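Local coordinates for N-deoxyribosyltransferase (Bacillus psychrosaccharolyticus, PDB 6EVS), which probably catalyses transfer of the 2-deoxyribosyl group between nucleobases, an activity suited to the enzymatic synthesis of modified nucleosides, at residues E23-D28 against D123-D128. Sequence-based numbering, arbitrary orientation.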
# COMPACT_ATOMS: atom_id res chain seq x y z
N GLU A 23 -2.55 -28.27 7.59
CA GLU A 23 -3.68 -27.90 8.43
C GLU A 23 -3.52 -28.48 9.83
O GLU A 23 -3.62 -27.76 10.84
CB GLU A 23 -4.99 -28.38 7.81
CG GLU A 23 -5.41 -27.68 6.51
CD GLU A 23 -6.46 -28.49 5.75
OE1 GLU A 23 -6.72 -29.65 6.16
OE2 GLU A 23 -7.03 -27.97 4.77
N GLN A 24 -3.21 -29.77 9.92
CA GLN A 24 -3.09 -30.44 11.21
C GLN A 24 -1.94 -29.86 12.02
O GLN A 24 -2.08 -29.61 13.23
CB GLN A 24 -2.89 -31.95 11.00
CG GLN A 24 -2.25 -32.65 12.19
CD GLN A 24 -1.39 -33.84 11.80
OE1 GLN A 24 -0.19 -33.89 12.10
NE2 GLN A 24 -2.00 -34.81 11.13
N VAL A 25 -0.78 -29.65 11.40
CA VAL A 25 0.38 -29.18 12.14
C VAL A 25 0.14 -27.76 12.66
O VAL A 25 0.35 -27.47 13.84
CB VAL A 25 1.65 -29.26 11.28
CG1 VAL A 25 2.78 -28.42 11.90
CG2 VAL A 25 2.09 -30.71 11.11
N LEU A 26 -0.31 -26.87 11.77
CA LEU A 26 -0.44 -25.47 12.16
C LEU A 26 -1.58 -25.28 13.16
O LEU A 26 -1.48 -24.43 14.05
CB LEU A 26 -0.65 -24.58 10.93
CG LEU A 26 0.50 -24.59 9.92
CD1 LEU A 26 0.15 -23.83 8.66
CD2 LEU A 26 1.77 -24.02 10.54
N ARG A 27 -2.65 -26.08 13.04
CA ARG A 27 -3.77 -25.94 13.96
C ARG A 27 -3.47 -26.56 15.31
O ARG A 27 -3.91 -26.06 16.35
CB ARG A 27 -5.03 -26.57 13.34
CG ARG A 27 -5.66 -25.70 12.26
CD ARG A 27 -7.01 -26.25 11.74
NE ARG A 27 -7.56 -25.33 10.75
CZ ARG A 27 -8.26 -25.69 9.67
NH1 ARG A 27 -8.51 -26.97 9.44
NH2 ARG A 27 -8.72 -24.76 8.84
N ASP A 28 -2.70 -27.66 15.33
CA ASP A 28 -2.29 -28.24 16.61
C ASP A 28 -1.35 -27.31 17.36
O ASP A 28 -1.21 -27.44 18.58
CB ASP A 28 -1.61 -29.59 16.40
CG ASP A 28 -2.57 -30.67 15.93
OD1 ASP A 28 -3.80 -30.50 16.12
OD2 ASP A 28 -2.10 -31.68 15.38
N ASP A 123 10.64 -28.98 12.00
CA ASP A 123 11.21 -27.63 12.01
C ASP A 123 10.12 -26.58 12.13
O ASP A 123 10.30 -25.57 12.82
CB ASP A 123 12.04 -27.39 10.75
CG ASP A 123 13.30 -28.22 10.72
OD1 ASP A 123 13.73 -28.69 11.80
OD2 ASP A 123 13.86 -28.40 9.62
N VAL A 124 8.99 -26.79 11.45
CA VAL A 124 7.84 -25.91 11.62
C VAL A 124 7.31 -26.00 13.04
O VAL A 124 6.87 -25.00 13.62
CB VAL A 124 6.73 -26.24 10.60
CG1 VAL A 124 5.53 -25.33 10.81
CG2 VAL A 124 7.23 -26.15 9.16
N GLU A 125 7.32 -27.20 13.62
CA GLU A 125 6.76 -27.38 14.95
C GLU A 125 7.58 -26.66 16.02
O GLU A 125 7.02 -26.26 17.05
CB GLU A 125 6.63 -28.87 15.27
CG GLU A 125 5.36 -29.45 14.69
CD GLU A 125 5.48 -30.92 14.32
OE1 GLU A 125 4.67 -31.37 13.49
OE2 GLU A 125 6.38 -31.60 14.85
N ASN A 126 8.87 -26.46 15.77
CA ASN A 126 9.74 -25.77 16.71
C ASN A 126 9.95 -24.29 16.40
O ASN A 126 10.56 -23.59 17.20
CB ASN A 126 11.11 -26.47 16.77
CG ASN A 126 11.02 -27.86 17.36
OD1 ASN A 126 10.20 -28.13 18.24
ND2 ASN A 126 11.86 -28.77 16.86
N TYR A 127 9.44 -23.81 15.26
CA TYR A 127 9.61 -22.41 14.87
C TYR A 127 8.93 -21.48 15.87
O TYR A 127 7.82 -21.75 16.33
CB TYR A 127 9.04 -22.20 13.47
CG TYR A 127 9.29 -20.83 12.89
CD1 TYR A 127 10.54 -20.49 12.36
CD2 TYR A 127 8.28 -19.87 12.86
CE1 TYR A 127 10.76 -19.23 11.81
CE2 TYR A 127 8.49 -18.62 12.31
CZ TYR A 127 9.73 -18.30 11.79
OH TYR A 127 9.94 -17.05 11.25
N ASP A 128 9.59 -20.36 16.19
CA ASP A 128 9.03 -19.37 17.11
C ASP A 128 8.19 -18.39 16.30
O ASP A 128 8.71 -17.42 15.75
CB ASP A 128 10.14 -18.66 17.87
CG ASP A 128 9.61 -17.87 19.06
OD1 ASP A 128 8.42 -17.48 19.06
OD2 ASP A 128 10.39 -17.63 20.01
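Val25 and Leu26, near the C-terminal end of helix 13-28, meet Val124 and Glu125 of the short helix 121-126 in a contact that illustrates how two helices on one face of a sheet meet through a few aliphatic groups. The inner side is buried and wholly apolar. There, methyl CD2 of Leu26 reaches CG1 of Val124 at 4.0 Å, the two side chains approaching at a slant, and CG1 of Val25 comes to 4.3 Å from the same Val124 CG1. With CG1 anti to the backbone nitrogen (chi1 179°), this methyl is directed at helix 13-28, where it meets both partners. Phe70 of the central strand 68-72 touches both Leu26 and Val124, while Ile4 adds to the floor under Leu26 and Phe118 to that under Val124.

The outer side is more open to solvent, although its individual approaches are shorter. Glu125, a partly exposed residue, extends beyond CG (chi2 150°) and runs at about a right angle across Val25, its CG resting 3.9 Å from Val25 CG1 and its carboxylate oxygen OE1 3.6 Å from Val25 CG2. No hydrogen bond spans the two segments, and OE1 lies against the valine methyls by van der Waals contact alone. The backbones come nearest here, 7.2 Å between the CA atoms of Val25 and Glu125. Such packing of helices against a five-stranded parallel sheet, through an aliphatic and aromatic layer, is characteristic of the flavodoxin-like (Rossmann-like) alpha/beta fold of nucleoside 2-deoxyribosyltransferases.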